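Local atomic coordinates of amine Dehydrogenase (Pseudomonas putida, PDB entry 1JMX), a protein that probably transfers electrons through its two bound c-type hemes as the heme-carrying alpha subunit of a quinohemoprotein amine dehydrogenase. Residues G14-E19 / T23-S28; I27-K32 / A116-H121. All coordinates share one frame; numbering follows the deposited sequence.

Contact 1. Residues G14-E19 / T23-S28; sequences GCHIPE and TYSRIS. With HEC (heme c), chain F.
The carbonyl oxygen of S25 is gripped from opposite faces of its plane. H16 ND1 donates to S25 O at 3.0 Å, and the backbone N of I27 reaches the same oxygen from the other side. The bond from H16 is bent, 136° at the hydrogen, and S25 O lies tilted from the ring plane. It probably helps to set the turn of the imidazole whose NE2 binds the heme iron at 2.0 Å. I27 CD1 covers one face of this ring, a CH-pi contact 4.0 Å from its centroid. C15 SG is bonded covalently to heme CAC. C15 and H16 close the CxxCH motif of a c-type cytochrome, and M44 supplies the second axial ligand. Further along the chain, strands 18-20 and 23-24 form a small, weakly bonded antiparallel hairpin. E19 N donates to T23 O at 2.9 Å. S25 OG, placed between its backbone N and carbonyl carbon (chi1 63°), accepts from I17 N at 3.1 Å and also bonds D118 of the neighbouring amine dehydrogenase chain. R26 bends at chi2 and chi3, bringing NH2 to heme O1A at 2.9 Å in a weak hydrogen bond, while NH1 salt-bridges E118. A leucine at R26 would probably leave both carboxylates without this positive partner.

Contact 2. Residues I27-K32 / A116-H121; sequences ISHQRK and AKEWEH. With HEC (heme c), chain F.
The amide of Q30 and the carboxylate of E118 meet with their planes 46° apart, and the two side chains cross at about a right angle. E118 OE1 lies close to the amide plane of Q30. The ring of H29 has S28 CB over one face. On the helix, the ring of H121 has K117 CD over one face and E118 OE2 in plane at its edge. Q30 NE2 donates to E118 OE1 at 2.9 Å, and the bond is fairly straight at 159°. E118 OE1 uses its anti lone pair. The same NE2 donates to heme O1A at 3.1 Å, a more bent bond of 136°. At the other end of the amide, K32 NZ donates to Q30 OE1 at 2.7 Å. Q30 is extended beyond CG, which carries its amide to both carboxylates. H29 CB packs against E118 CG and CD, both at 3.8 Å, and H29 NE2 bonds E19. E118 CG also lies 3.4 Å from H29 O, a buried oxygen with no polar partner. The contact joins the loop after I27 to the first turns of helix 116-129 in the heme-binding domain. The Q30 amide thus lies between a lysine and two carboxylates, the propionate and that of E118, already paired with R26. This setting probably fixes which way round the amide sits and helps to stabilise the negative charge of the propionate.

In the fold
Helix 4-12 leads into the heme-binding residues of 14-19. Contact 1 then closes a short loop, where the chain turns back through strands 18-20 and 23-24. Contact 2 starts on 27-32, sharing I27 and S28 with contact 1, and closes a much longer loop of 83 residues at helix 116-129. The two loops follow one another rather than nest. Their centres are about 12 Å apart. R26 to E118 and E19 to H29 bridge them directly. Both contacts touch the first heme. K32 and W119 in the segments of contact 2 also touch the second heme. Together they tie the N-terminal hairpin to the later helix within the heme-binding domain.

Contact 1. Residues G14-E19 / T23-S28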
loop_
_atom_site.group_PDB
_atom_site.type_symbol
_atom_site.label_atom_id
_atom_site.label_comp_id
_atom_site.label_asym_id
_atom_site.label_seq_id
_atom_site.Cartn_x
_atom_site.Cartn_y
_atom_site.Cartn_z
ATOM N N GLY A 14 17.357 -17.271 22.552
ATOM C CA GLY A 14 17.662 -16.011 23.202
ATOM C C GLY A 14 16.413 -15.148 23.170
ATOM O O GLY A 14 16.145 -14.425 24.121
ATOM N N CYS A 15 15.692 -15.177 22.047
ATOM C CA CYS A 15 14.432 -14.444 21.898
ATOM C C CYS A 15 13.350 -15.502 21.759
ATOM O O CYS A 15 12.227 -15.339 22.232
ATOM C CB CYS A 15 14.448 -13.548 20.669
ATOM S SG CYS A 15 15.492 -12.118 20.836
ATOM N N HIS A 16 13.708 -16.605 21.117
ATOM C CA HIS A 16 12.790 -17.712 20.938
ATOM C C HIS A 16 13.218 -18.821 21.872
ATOM O O HIS A 16 14.384 -19.202 21.916
ATOM C CB HIS A 16 12.765 -18.157 19.487
ATOM C CG HIS A 16 12.135 -17.148 18.586
ATOM N ND1 HIS A 16 10.770 -17.028 18.452
ATOM C CD2 HIS A 16 12.677 -16.164 17.831
ATOM C CE1 HIS A 16 10.497 -16.013 17.653
ATOM N NE2 HIS A 16 11.637 -15.471 17.262
ATOM N N ILE A 17 12.263 -19.304 22.648
ATOM C CA ILE A 17 12.545 -20.326 23.629
ATOM C C ILE A 17 12.543 -21.749 23.087
ATOM O O ILE A 17 11.662 -22.141 22.324
ATOM C CB ILE A 17 11.619 -20.183 24.899
ATOM C CG1 ILE A 17 10.412 -21.111 24.826
ATOM C CG2 ILE A 17 11.129 -18.729 25.067
ATOM C CD1 ILE A 17 10.485 -22.257 25.820
ATOM N N PRO A 18 13.575 -22.526 23.445
ATOM C CA PRO A 18 13.729 -23.918 23.025
ATOM C C PRO A 18 12.608 -24.722 23.671
ATOM O O PRO A 18 12.327 -24.549 24.857
ATOM C CB PRO A 18 15.078 -24.310 23.627
ATOM C CG PRO A 18 15.804 -23.006 23.752
ATOM C CD PRO A 18 14.729 -22.093 24.249
ATOM N N GLU A 19 11.953 -25.572 22.888
ATOM C CA GLU A 19 10.860 -26.386 23.402
ATOM C C GLU A 19 11.168 -27.871 23.303
ATOM O O GLU A 19 10.346 -28.705 23.684
ATOM C CB GLU A 19 9.570 -26.077 22.647
ATOM C CG GLU A 19 9.083 -24.658 22.824
ATOM C CD GLU A 19 7.913 -24.316 21.922
ATOM O OE1 GLU A 19 7.074 -23.489 22.336
ATOM O OE2 GLU A 19 7.837 -24.859 20.798
ATOM N N THR A 23 12.966 -27.529 18.223
ATOM C CA THR A 23 11.725 -26.766 18.082
ATOM C C THR A 23 11.819 -25.543 18.992
ATOM O O THR A 23 12.420 -25.602 20.060
ATOM C CB THR A 23 10.450 -27.586 18.399
ATOM O OG1 THR A 23 10.417 -27.930 19.782
ATOM C CG2 THR A 23 10.407 -28.855 17.566
ATOM N N TYR A 24 11.288 -24.420 18.524
ATOM C CA TYR A 24 11.335 -23.171 19.271
ATOM C C TYR A 24 9.975 -22.513 19.295
ATOM O O TYR A 24 9.111 -22.826 18.485
ATOM C CB TYR A 24 12.375 -22.235 18.650
ATOM C CG TYR A 24 13.761 -22.826 18.684
ATOM C CD1 TYR A 24 14.573 -22.671 19.804
ATOM C CD2 TYR A 24 14.219 -23.640 17.646
ATOM C CE1 TYR A 24 15.797 -23.319 19.897
ATOM C CE2 TYR A 24 15.438 -24.288 17.729
ATOM C CZ TYR A 24 16.221 -24.128 18.861
ATOM O OH TYR A 24 17.418 -24.792 18.973
ATOM N N SER A 25 9.773 -21.613 20.242
ATOM C CA SER A 25 8.499 -20.932 20.344
ATOM C C SER A 25 8.259 -20.103 19.082
ATOM O O SER A 25 9.201 -19.557 18.503
ATOM C CB SER A 25 8.461 -20.045 21.588
ATOM O OG SER A 25 9.432 -19.022 21.506
ATOM N N ARG A 26 6.998 -20.057 18.654
ATOM C CA ARG A 26 6.573 -19.315 17.469
ATOM C C ARG A 26 6.998 -19.999 16.176
ATOM O O ARG A 26 6.158 -20.471 15.417
ATOM C CB ARG A 26 7.088 -17.868 17.530
ATOM C CG ARG A 26 6.729 -17.172 18.843
ATOM C CD ARG A 26 5.247 -16.854 18.920
ATOM N NE ARG A 26 5.039 -15.550 18.308
ATOM C CZ ARG A 26 4.218 -15.298 17.303
ATOM N NH1 ARG A 26 3.468 -16.244 16.771
ATOM N NH2 ARG A 26 4.245 -14.107 16.749
ATOM N N ILE A 27 8.310 -20.118 15.983
ATOM C CA ILE A 27 8.916 -20.726 14.796
ATOM C C ILE A 27 8.365 -22.083 14.381
ATOM O O ILE A 27 8.055 -22.294 13.210
ATOM C CB ILE A 27 10.445 -20.835 14.970
ATOM C CG1 ILE A 27 11.023 -19.443 15.229
ATOM C CG2 ILE A 27 11.089 -21.464 13.733
ATOM C CD1 ILE A 27 12.488 -19.439 15.566
ATOM N N SER A 28 8.208 -22.986 15.341
ATOM C CA SER A 28 7.721 -24.330 15.052
ATOM C C SER A 28 6.208 -24.504 15.111
ATOM O O SER A 28 5.719 -25.629 15.181
ATOM C CB SER A 28 8.375 -25.325 16.011
ATOM O OG SER A 28 9.777 -25.145 16.031
HETATM FE FE HEC F . 11.736 -13.982 15.874
HETATM C CHA HEC F . 8.426 -13.392 16.117
HETATM C CHB HEC F . 11.153 -16.356 13.537
HETATM C CHC HEC F . 15.089 -14.589 15.651
HETATM C CHD HEC F . 12.336 -11.583 18.254
HETATM N NA HEC F . 10.135 -14.714 15.015
HETATM C C1A HEC F . 8.827 -14.364 15.224
HETATM C C2A HEC F . 7.929 -15.149 14.387
HETATM C C3A HEC F . 8.703 -15.976 13.668
HETATM C C4A HEC F . 10.071 -15.707 14.054
HETATM C CMA HEC F . 8.226 -16.993 12.651
HETATM C CAA HEC F . 6.422 -15.035 14.353
HETATM C CBA HEC F . 6.019 -14.138 13.204
HETATM C CGA HEC F . 4.518 -13.954 13.087
HETATM O O1A HEC F . 3.763 -14.518 13.897
HETATM O O2A HEC F . 4.090 -13.232 12.167
HETATM N NB HEC F . 12.872 -15.193 14.827
HETATM C C1B HEC F . 12.467 -16.136 13.880
HETATM C C2B HEC F . 13.547 -16.869 13.309
HETATM C C3B HEC F . 14.668 -16.377 13.918
HETATM C C4B HEC F . 14.249 -15.336 14.845
HETATM C CMB HEC F . 13.440 -17.981 12.244
HETATM C CAB HEC F . 16.063 -16.893 13.628
HETATM C CBB HEC F . 16.832 -16.324 12.433
HETATM N NC HEC F . 13.358 -13.241 16.759
HETATM C C1C HEC F . 14.680 -13.611 16.544
HETATM C C2C HEC F . 15.589 -12.855 17.369
HETATM C C3C HEC F . 14.837 -12.030 18.103
HETATM C C4C HEC F . 13.439 -12.256 17.720
HETATM C CMC HEC F . 17.110 -13.006 17.388
HETATM C CAC HEC F . 15.362 -11.233 19.287
HETATM C CBC HEC F . 15.995 -9.866 19.117
HETATM N ND HEC F . 10.621 -12.740 16.960
HETATM C C1D HEC F . 11.011 -11.808 17.897
HETATM C C2D HEC F . 9.861 -11.093 18.467
HETATM C C3D HEC F . 8.775 -11.629 17.840
HETATM C C4D HEC F . 9.258 -12.627 16.932
HETATM C CMD HEC F . 9.893 -9.991 19.532
HETATM C CAD HEC F . 7.299 -11.277 18.022
HETATM C CBD HEC F . 6.792 -10.095 17.211
HETATM C CGD HEC F . 6.977 -10.269 15.723
HETATM O O1D HEC F . 7.845 -9.610 15.146
HETATM O O2D HEC F . 6.253 -11.067 15.111
#

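Contact 2. Residues I27-K32 / A116-H121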
loop_
_atom_site.group_PDB
_atom_site.type_symbol
_atom_site.label_atom_id
_atom_site.label_comp_id
_atom_site.label_asym_id
_atom_site.label_seq_id
_atom_site.Cartn_x
_atom_site.Cartn_y
_atom_site.Cartn_z
ATOM N N ILE A 27 8.310 -20.118 15.983
ATOM C CA ILE A 27 8.916 -20.726 14.796
ATOM C C ILE A 27 8.365 -22.083 14.381
ATOM O O ILE A 27 8.055 -22.294 13.210
ATOM C CB ILE A 27 10.445 -20.835 14.970
ATOM C CG1 ILE A 27 11.023 -19.443 15.229
ATOM C CG2 ILE A 27 11.089 -21.464 13.733
ATOM C CD1 ILE A 27 12.488 -19.439 15.566
ATOM N N SER A 28 8.208 -22.986 15.341
ATOM C CA SER A 28 7.721 -24.330 15.052
ATOM C C SER A 28 6.208 -24.504 15.111
ATOM O O SER A 28 5.719 -25.629 15.181
ATOM C CB SER A 28 8.375 -25.325 16.011
ATOM O OG SER A 28 9.777 -25.145 16.031
ATOM N N HIS A 29 5.464 -23.408 15.035
ATOM C CA HIS A 29 4.011 -23.478 15.131
ATOM C C HIS A 29 3.331 -22.725 13.993
ATOM O O HIS A 29 2.178 -22.301 14.104
ATOM C CB HIS A 29 3.581 -22.904 16.480
ATOM C CG HIS A 29 4.444 -23.352 17.614
ATOM N ND1 HIS A 29 4.198 -24.503 18.326
ATOM C CD2 HIS A 29 5.595 -22.842 18.110
ATOM C CE1 HIS A 29 5.161 -24.688 19.210
ATOM N NE2 HIS A 29 6.022 -23.694 19.099
ATOM N N GLN A 30 4.073 -22.569 12.902
ATOM C CA GLN A 30 3.596 -21.874 11.723
ATOM C C GLN A 30 4.163 -22.548 10.473
ATOM O O GLN A 30 5.267 -23.095 10.502
ATOM C CB GLN A 30 4.065 -20.415 11.768
ATOM C CG GLN A 30 3.601 -19.623 12.982
ATOM C CD GLN A 30 4.231 -18.248 13.057
ATOM O OE1 GLN A 30 4.915 -17.814 12.130
ATOM N NE2 GLN A 30 4.019 -17.563 14.167
ATOM N N ARG A 31 3.387 -22.542 9.391
ATOM C CA ARG A 31 3.822 -23.110 8.103
ATOM C C ARG A 31 3.626 -22.030 7.055
ATOM O O ARG A 31 2.577 -21.394 7.012
ATOM C CB ARG A 31 3.020 -24.362 7.732
ATOM C CG ARG A 31 3.292 -25.539 8.643
ATOM C CD ARG A 31 2.744 -26.838 8.104
ATOM N NE ARG A 31 1.291 -26.927 8.170
ATOM C CZ ARG A 31 0.501 -26.887 7.104
ATOM N NH1 ARG A 31 1.030 -26.747 5.897
ATOM N NH2 ARG A 31 -0.810 -27.050 7.232
ATOM N N LYS A 32 4.653 -21.786 6.250
ATOM C CA LYS A 32 4.585 -20.749 5.222
ATOM C C LYS A 32 5.312 -21.179 3.946
ATOM O O LYS A 32 5.980 -22.221 3.904
ATOM C CB LYS A 32 5.252 -19.454 5.718
ATOM C CG LYS A 32 5.088 -19.119 7.195
ATOM C CD LYS A 32 6.053 -18.003 7.580
ATOM C CE LYS A 32 6.139 -17.803 9.086
ATOM N NZ LYS A 32 5.112 -16.896 9.604
ATOM N N ALA A 116 -4.885 -21.258 16.208
ATOM C CA ALA A 116 -5.509 -20.031 16.705
ATOM C C ALA A 116 -4.623 -19.097 17.530
ATOM O O ALA A 116 -4.703 -17.883 17.366
ATOM C CB ALA A 116 -6.786 -20.354 17.466
ATOM N N LYS A 117 -3.778 -19.648 18.403
ATOM C CA LYS A 117 -2.907 -18.817 19.242
ATOM C C LYS A 117 -1.865 -18.049 18.441
ATOM O O LYS A 117 -1.482 -16.938 18.818
ATOM C CB LYS A 117 -2.236 -19.657 20.333
ATOM C CG LYS A 117 -1.201 -18.908 21.199
ATOM C CD LYS A 117 -1.776 -17.664 21.906
ATOM C CE LYS A 117 -2.913 -18.006 22.870
ATOM N NZ LYS A 117 -3.414 -16.816 23.651
ATOM N N GLU A 118 -1.398 -18.646 17.348
ATOM C CA GLU A 118 -0.412 -18.000 16.491
ATOM C C GLU A 118 -1.078 -16.905 15.655
ATOM O O GLU A 118 -0.422 -15.945 15.255
ATOM C CB GLU A 118 0.292 -19.026 15.605
ATOM C CG GLU A 118 1.066 -20.081 16.391
ATOM C CD GLU A 118 2.198 -19.489 17.206
ATOM O OE1 GLU A 118 2.997 -18.742 16.631
ATOM O OE2 GLU A 118 2.300 -19.770 18.417
ATOM N N TRP A 119 -2.380 -17.054 15.401
ATOM C CA TRP A 119 -3.144 -16.053 14.662
ATOM C C TRP A 119 -3.442 -14.913 15.634
ATOM O O TRP A 119 -3.505 -13.751 15.234
ATOM C CB TRP A 119 -4.469 -16.622 14.113
ATOM C CG TRP A 119 -4.357 -17.417 12.830
ATOM C CD1 TRP A 119 -4.767 -18.704 12.631
ATOM C CD2 TRP A 119 -3.823 -16.969 11.570
ATOM N NE1 TRP A 119 -4.526 -19.087 11.331
ATOM C CE2 TRP A 119 -3.945 -18.046 10.656
ATOM C CE3 TRP A 119 -3.254 -15.767 11.122
ATOM C CZ2 TRP A 119 -3.518 -17.958 9.325
ATOM C CZ3 TRP A 119 -2.827 -15.681 9.789
ATOM C CH2 TRP A 119 -2.963 -16.773 8.912
ATOM N N GLU A 120 -3.625 -15.257 16.913
ATOM C CA GLU A 120 -3.888 -14.263 17.954
ATOM C C GLU A 120 -2.627 -13.422 18.215
ATOM O O GLU A 120 -2.714 -12.206 18.398
ATOM C CB GLU A 120 -4.334 -14.935 19.251
ATOM C CG GLU A 120 -4.737 -13.934 20.318
ATOM C CD GLU A 120 -4.784 -14.532 21.715
ATOM O OE1 GLU A 120 -4.087 -14.011 22.617
ATOM O OE2 GLU A 120 -5.514 -15.518 21.920
ATOM N N HIS A 121 -1.462 -14.072 18.225
ATOM C CA HIS A 121 -0.189 -13.378 18.427
ATOM C C HIS A 121 0.037 -12.430 17.257
ATOM O O HIS A 121 0.575 -11.337 17.432
ATOM C CB HIS A 121 0.985 -14.356 18.473
ATOM C CG HIS A 121 1.153 -15.056 19.784
ATOM N ND1 HIS A 121 0.886 -14.451 20.994
ATOM C CD2 HIS A 121 1.594 -16.302 20.077
ATOM C CE1 HIS A 121 1.153 -15.292 21.975
ATOM N NE2 HIS A 121 1.585 -16.424 21.445
HETATM FE FE HEC F . 11.736 -13.982 15.874
HETATM C CHA HEC F . 8.426 -13.392 16.117
HETATM C CHB HEC F . 11.153 -16.356 13.537
HETATM C CHC HEC F . 15.089 -14.589 15.651
HETATM C CHD HEC F . 12.336 -11.583 18.254
HETATM N NA HEC F . 10.135 -14.714 15.015
HETATM C C1A HEC F . 8.827 -14.364 15.224
HETATM C C2A HEC F . 7.929 -15.149 14.387
HETATM C C3A HEC F . 8.703 -15.976 13.668
HETATM C C4A HEC F . 10.071 -15.707 14.054
HETATM C CMA HEC F . 8.226 -16.993 12.651
HETATM C CAA HEC F . 6.422 -15.035 14.353
HETATM C CBA HEC F . 6.019 -14.138 13.204
HETATM C CGA HEC F . 4.518 -13.954 13.087
HETATM O O1A HEC F . 3.763 -14.518 13.897
HETATM O O2A HEC F . 4.090 -13.232 12.167
HETATM N NB HEC F . 12.872 -15.193 14.827
HETATM C C1B HEC F . 12.467 -16.136 13.880
HETATM C C2B HEC F . 13.547 -16.869 13.309
HETATM C C3B HEC F . 14.668 -16.377 13.918
HETATM C C4B HEC F . 14.249 -15.336 14.845
HETATM C CMB HEC F . 13.440 -17.981 12.244
HETATM C CAB HEC F . 16.063 -16.893 13.628
HETATM C CBB HEC F . 16.832 -16.324 12.433
HETATM N NC HEC F . 13.358 -13.241 16.759
HETATM C C1C HEC F . 14.680 -13.611 16.544
HETATM C C2C HEC F . 15.589 -12.855 17.369
HETATM C C3C HEC F . 14.837 -12.030 18.103
HETATM C C4C HEC F . 13.439 -12.256 17.720
HETATM C CMC HEC F . 17.110 -13.006 17.388
HETATM C CAC HEC F . 15.362 -11.233 19.287
HETATM C CBC HEC F . 15.995 -9.866 19.117
HETATM N ND HEC F . 10.621 -12.740 16.960
HETATM C C1D HEC F . 11.011 -11.808 17.897
HETATM C C2D HEC F . 9.861 -11.093 18.467
HETATM C C3D HEC F . 8.775 -11.629 17.840
HETATM C C4D HEC F . 9.258 -12.627 16.932
HETATM C CMD HEC F . 9.893 -9.991 19.532
HETATM C CAD HEC F . 7.299 -11.277 18.022
HETATM C CBD HEC F . 6.792 -10.095 17.211
HETATM C CGD HEC F . 6.977 -10.269 15.723
HETATM O O1D HEC F . 7.845 -9.610 15.146
HETATM O O2D HEC F . 6.253 -11.067 15.111
#